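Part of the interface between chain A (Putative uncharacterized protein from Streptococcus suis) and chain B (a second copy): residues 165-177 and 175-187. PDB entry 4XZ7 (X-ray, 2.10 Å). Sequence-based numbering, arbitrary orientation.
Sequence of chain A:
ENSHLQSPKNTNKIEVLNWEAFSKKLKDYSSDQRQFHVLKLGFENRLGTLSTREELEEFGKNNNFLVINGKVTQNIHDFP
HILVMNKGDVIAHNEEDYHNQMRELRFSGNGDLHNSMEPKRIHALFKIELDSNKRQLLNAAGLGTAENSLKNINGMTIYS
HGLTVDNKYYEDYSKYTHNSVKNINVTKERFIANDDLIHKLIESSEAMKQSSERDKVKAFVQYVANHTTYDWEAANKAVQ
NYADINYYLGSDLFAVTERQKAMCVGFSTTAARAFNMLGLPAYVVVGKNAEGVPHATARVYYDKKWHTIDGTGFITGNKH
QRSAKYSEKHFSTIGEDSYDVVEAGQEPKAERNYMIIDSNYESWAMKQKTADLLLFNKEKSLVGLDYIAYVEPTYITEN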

# COMPACT_ATOMS: atom_id res chain seq x y z
N VAL A 165 -13.50 -14.84 6.41
CA VAL A 165 -13.23 -14.90 4.99
C VAL A 165 -13.06 -13.46 4.53
O VAL A 165 -13.56 -12.54 5.18
CB VAL A 165 -14.36 -15.59 4.23
CG1 VAL A 165 -14.53 -17.01 4.76
CG2 VAL A 165 -15.65 -14.80 4.41
N ASP A 166 -12.35 -13.28 3.42
CA ASP A 166 -12.04 -11.98 2.87
C ASP A 166 -11.66 -12.19 1.40
O ASP A 166 -11.49 -13.34 0.97
CB ASP A 166 -10.90 -11.31 3.64
CG ASP A 166 -10.89 -9.80 3.48
OD1 ASP A 166 -11.68 -9.25 2.68
OD2 ASP A 166 -10.07 -9.14 4.16
N ASN A 167 -11.57 -11.11 0.65
CA ASN A 167 -10.90 -11.08 -0.65
C ASN A 167 -9.71 -12.06 -0.65
O ASN A 167 -8.84 -11.96 0.22
CB ASN A 167 -10.45 -9.65 -0.93
CG ASN A 167 -9.94 -9.44 -2.34
OD1 ASN A 167 -9.26 -10.30 -2.91
ND2 ASN A 167 -10.24 -8.28 -2.90
N LYS A 168 -9.69 -13.01 -1.58
CA LYS A 168 -8.65 -14.03 -1.58
C LYS A 168 -7.23 -13.45 -1.80
O LYS A 168 -6.22 -14.10 -1.51
CB LYS A 168 -8.95 -15.11 -2.63
CG LYS A 168 -8.57 -14.76 -4.08
CD LYS A 168 -8.74 -16.00 -4.96
CE LYS A 168 -8.38 -15.76 -6.41
NZ LYS A 168 -8.43 -17.02 -7.22
N TYR A 169 -7.16 -12.22 -2.27
CA TYR A 169 -5.88 -11.53 -2.42
C TYR A 169 -5.49 -10.67 -1.21
O TYR A 169 -4.69 -9.75 -1.33
CB TYR A 169 -5.93 -10.67 -3.66
CG TYR A 169 -6.08 -11.48 -4.92
CD1 TYR A 169 -5.00 -12.21 -5.41
CD2 TYR A 169 -7.28 -11.54 -5.61
CE1 TYR A 169 -5.11 -12.96 -6.57
CE2 TYR A 169 -7.40 -12.28 -6.79
CZ TYR A 169 -6.31 -12.98 -7.26
OH TYR A 169 -6.39 -13.73 -8.42
N TYR A 170 -6.06 -10.98 -0.06
CA TYR A 170 -5.79 -10.19 1.15
C TYR A 170 -4.30 -9.99 1.40
O TYR A 170 -3.86 -8.87 1.69
CB TYR A 170 -6.42 -10.86 2.38
CG TYR A 170 -6.03 -10.16 3.67
CD1 TYR A 170 -4.85 -10.49 4.34
CD2 TYR A 170 -6.81 -9.14 4.19
CE1 TYR A 170 -4.47 -9.83 5.50
CE2 TYR A 170 -6.45 -8.48 5.37
CZ TYR A 170 -5.28 -8.82 6.01
OH TYR A 170 -4.91 -8.19 7.18
N GLU A 171 -3.53 -11.08 1.32
CA GLU A 171 -2.11 -11.02 1.66
C GLU A 171 -1.36 -10.17 0.64
O GLU A 171 -0.51 -9.34 1.02
CB GLU A 171 -1.50 -12.42 1.73
CG GLU A 171 -2.05 -13.30 2.84
CD GLU A 171 -1.60 -12.85 4.22
OE1 GLU A 171 -0.70 -11.98 4.29
OE2 GLU A 171 -2.13 -13.37 5.23
N ASP A 172 -1.71 -10.36 -0.63
CA ASP A 172 -1.09 -9.62 -1.72
C ASP A 172 -1.36 -8.13 -1.60
O ASP A 172 -0.46 -7.32 -1.79
CB ASP A 172 -1.59 -10.14 -3.06
CG ASP A 172 -1.44 -11.64 -3.19
OD1 ASP A 172 -0.31 -12.11 -3.43
OD2 ASP A 172 -2.44 -12.36 -3.02
N TYR A 173 -2.60 -7.76 -1.30
CA TYR A 173 -2.90 -6.34 -1.13
C TYR A 173 -2.15 -5.79 0.09
O TYR A 173 -1.64 -4.67 0.05
CB TYR A 173 -4.41 -6.11 -0.95
CG TYR A 173 -5.23 -6.03 -2.22
CD1 TYR A 173 -5.00 -5.04 -3.17
CD2 TYR A 173 -6.27 -6.92 -2.44
CE1 TYR A 173 -5.78 -4.96 -4.31
CE2 TYR A 173 -7.05 -6.86 -3.57
CZ TYR A 173 -6.81 -5.88 -4.50
OH TYR A 173 -7.61 -5.84 -5.61
N SER A 174 -2.09 -6.60 1.16
CA SER A 174 -1.54 -6.10 2.41
C SER A 174 -0.04 -5.85 2.32
O SER A 174 0.50 -5.03 3.06
CB SER A 174 -1.86 -7.06 3.56
OG SER A 174 -3.25 -7.00 3.82
N LYS A 175 0.63 -6.52 1.39
CA LYS A 175 2.02 -6.16 1.13
C LYS A 175 2.13 -4.74 0.57
O LYS A 175 3.10 -4.01 0.84
CB LYS A 175 2.67 -7.17 0.19
CG LYS A 175 2.87 -8.53 0.85
CD LYS A 175 3.73 -9.46 -0.01
CE LYS A 175 3.37 -10.92 0.22
NZ LYS A 175 2.77 -11.50 -1.02
N TYR A 176 1.14 -4.34 -0.21
CA TYR A 176 1.09 -2.98 -0.73
C TYR A 176 0.76 -2.01 0.39
O TYR A 176 1.36 -0.95 0.46
CB TYR A 176 0.08 -2.85 -1.88
CG TYR A 176 0.69 -3.22 -3.21
CD1 TYR A 176 1.33 -2.26 -3.98
CD2 TYR A 176 0.66 -4.54 -3.69
CE1 TYR A 176 1.91 -2.58 -5.20
CE2 TYR A 176 1.24 -4.88 -4.92
CZ TYR A 176 1.87 -3.89 -5.67
OH TYR A 176 2.45 -4.17 -6.88
N THR A 177 -0.18 -2.37 1.26
CA THR A 177 -0.46 -1.50 2.41
C THR A 177 0.83 -1.22 3.19
O THR A 177 1.22 -0.05 3.43
CB THR A 177 -1.50 -2.15 3.36
OG1 THR A 177 -2.64 -2.57 2.59
CG2 THR A 177 -1.94 -1.18 4.44
N LYS B 175 -1.94 7.21 -1.76
CA LYS B 175 -2.83 6.65 -2.78
C LYS B 175 -2.72 5.12 -2.87
O LYS B 175 -3.72 4.42 -3.06
CB LYS B 175 -2.54 7.27 -4.15
CG LYS B 175 -2.97 8.72 -4.24
CD LYS B 175 -2.42 9.36 -5.51
CE LYS B 175 -2.66 10.86 -5.54
NZ LYS B 175 -2.17 11.42 -6.83
N TYR B 176 -1.51 4.61 -2.74
CA TYR B 176 -1.34 3.17 -2.67
C TYR B 176 -1.96 2.60 -1.40
O TYR B 176 -2.54 1.54 -1.46
CB TYR B 176 0.12 2.77 -2.77
CG TYR B 176 0.55 2.65 -4.20
CD1 TYR B 176 0.38 1.46 -4.89
CD2 TYR B 176 1.09 3.74 -4.87
CE1 TYR B 176 0.75 1.36 -6.21
CE2 TYR B 176 1.47 3.64 -6.19
CZ TYR B 176 1.30 2.45 -6.85
OH TYR B 176 1.68 2.34 -8.17
N THR B 177 -1.85 3.30 -0.27
CA THR B 177 -2.51 2.81 0.95
C THR B 177 -4.01 2.61 0.67
O THR B 177 -4.58 1.51 0.91
CB THR B 177 -2.33 3.79 2.13
OG1 THR B 177 -0.94 4.07 2.33
CG2 THR B 177 -2.86 3.16 3.41
N HIS B 178 -4.63 3.66 0.15
CA HIS B 178 -6.06 3.59 -0.17
C HIS B 178 -6.41 2.44 -1.12
O HIS B 178 -7.32 1.64 -0.82
CB HIS B 178 -6.57 4.88 -0.79
CG HIS B 178 -7.98 4.75 -1.28
ND1 HIS B 178 -9.04 4.51 -0.44
CD2 HIS B 178 -8.49 4.78 -2.54
CE1 HIS B 178 -10.15 4.42 -1.14
NE2 HIS B 178 -9.85 4.58 -2.42
N ASN B 179 -5.71 2.35 -2.25
CA ASN B 179 -6.06 1.30 -3.22
C ASN B 179 -5.79 -0.09 -2.65
O ASN B 179 -6.47 -1.06 -3.00
CB ASN B 179 -5.31 1.50 -4.54
CG ASN B 179 -5.89 2.64 -5.39
OD1 ASN B 179 -7.11 2.78 -5.52
ND2 ASN B 179 -5.01 3.45 -5.97
N SER B 180 -4.80 -0.20 -1.76
CA SER B 180 -4.49 -1.50 -1.18
C SER B 180 -5.53 -1.94 -0.15
O SER B 180 -5.65 -3.14 0.11
CB SER B 180 -3.11 -1.47 -0.54
OG SER B 180 -3.18 -0.91 0.75
N VAL B 181 -6.27 -1.00 0.46
CA VAL B 181 -7.25 -1.43 1.48
C VAL B 181 -8.72 -1.39 1.03
O VAL B 181 -9.57 -1.97 1.69
CB VAL B 181 -7.15 -0.60 2.82
CG1 VAL B 181 -5.79 -0.76 3.45
CG2 VAL B 181 -7.50 0.87 2.61
N LYS B 182 -9.03 -0.75 -0.08
CA LYS B 182 -10.44 -0.52 -0.42
C LYS B 182 -11.19 -1.81 -0.79
O LYS B 182 -12.42 -1.87 -0.69
CB LYS B 182 -10.54 0.50 -1.56
CG LYS B 182 -9.96 0.03 -2.89
CD LYS B 182 -9.98 1.14 -3.95
CE LYS B 182 -9.71 0.58 -5.36
NZ LYS B 182 -9.62 1.62 -6.40
N ASN B 183 -10.46 -2.84 -1.18
CA ASN B 183 -11.08 -4.12 -1.55
C ASN B 183 -10.83 -5.27 -0.58
O ASN B 183 -11.19 -6.42 -0.86
CB ASN B 183 -10.61 -4.53 -2.94
CG ASN B 183 -11.21 -3.67 -4.04
OD1 ASN B 183 -11.98 -2.75 -3.77
ND2 ASN B 183 -10.86 -3.98 -5.29
N ILE B 184 -10.21 -4.98 0.56
CA ILE B 184 -10.04 -6.02 1.57
C ILE B 184 -10.77 -5.63 2.85
O ILE B 184 -11.40 -4.58 2.90
CB ILE B 184 -8.56 -6.30 1.87
CG1 ILE B 184 -7.82 -5.04 2.31
CG2 ILE B 184 -7.90 -6.95 0.68
CD1 ILE B 184 -6.36 -5.29 2.74
N ASN B 185 -10.68 -6.49 3.86
CA ASN B 185 -11.57 -6.38 5.02
C ASN B 185 -13.00 -6.27 4.52
O ASN B 185 -13.77 -5.45 4.99
CB ASN B 185 -11.21 -5.16 5.89
CG ASN B 185 -9.72 -5.07 6.15
OD1 ASN B 185 -9.11 -6.02 6.65
ND2 ASN B 185 -9.12 -3.95 5.79
N VAL B 186 -13.34 -7.07 3.52
CA VAL B 186 -14.66 -7.03 2.92
C VAL B 186 -15.75 -7.33 3.96
O VAL B 186 -15.61 -8.25 4.77
CB VAL B 186 -14.76 -8.02 1.76
CG1 VAL B 186 -16.22 -8.14 1.28
CG2 VAL B 186 -13.83 -7.61 0.62
N THR B 187 -16.81 -6.53 3.96
CA THR B 187 -17.94 -6.74 4.86
C THR B 187 -18.97 -7.68 4.21
O THR B 187 -19.01 -7.81 2.98
CB THR B 187 -18.62 -5.40 5.23
OG1 THR B 187 -19.23 -4.82 4.07
CG2 THR B 187 -17.59 -4.41 5.79

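The two stretches run nearly antiparallel: the N-to-C directions of helix 170-177 in chain A and helix 175-181 in chain B differ by 166°, and their axes approach to 8.1 Å. The backbones come nearest at the CA atoms of Thr A177 and Thr B177 (5.0 Å) and of Tyr A173 and Ser B180 (5.1 Å). Together the stretches bury 671 Å².

The principal bump is Ile B184, which has the largest covered area of any residue here, 89 Å². It closes a type I turn that runs from Val B181 to Ile B184, and its branched side chain (chi1 p, chi2 t) fills a hollow on chain A lined by Asn A167, Tyr A170, Tyr A173 and Ser A174. Ile B184 CG2 lies 3.5 Å from Tyr A173 CD2. The same Ile B184 CG2 is 3.9 Å from Tyr A170 CA, while Ile B184 CD1 reaches to 3.7 Å from Ser A174 OG. The small serine leaves room for that methyl, and Ser A174 OG is itself satisfied by donating to Tyr A170 O (2.9 Å).

Tyr A173 is the reciprocal bump. Its CA-to-CB bond points toward chain B, and the m rotamer (chi1 -83°) brings the ring against the carbonyl oxygens of Asn B179 and Ser B180 and the side chains of Asn B183 and Ile B184. Tyr A173 CB sits 3.4 Å from the backbone oxygen Ser B180 O; the hydroxyl of the tyrosine is hydrogen-bonded elsewhere in the structure.

Farther along, Tyr A176 CB packs 3.7 Å from Ser B180 CB, and Tyr A176 CD1 meets Tyr B176 CD1 at 3.9 Å, an apolar contact in which each CD1 approaches the other ring obliquely. Beside them, Thr A177 OG1 and Ser B180 OG are hydrogen-bonded at 2.5 Å, a very short separation. Ser B180 OG also donates to Thr B177 O (2.8 Å), tying this hydroxyl to its own helix.

At the other end, polar side chains clasp the loop of chain B. Asp A166 (chi1 t) points its CA-to-CB bond sideways, yet its carboxylate comes nearer and receives two backbone amides: Val B186 N donates to Asp A166 OD1 (2.9 Å, 167°) and Asn B185 N to Asp A166 OD2 (2.7 Å, 133°). A two-oxygen acceptor suits these consecutive NH groups. Val B186 CG2 closes against the same carboxylate, 3.4 Å from Asp A166 OD1.

Asn A167 serves both chains: Asn A167 ND2 donates to Asn B183 O (2.9 Å, 154°), whereas Asn A167 OD1 accepts from Tyr A169 N (2.9 Å), bracing the turn that leads into the helix.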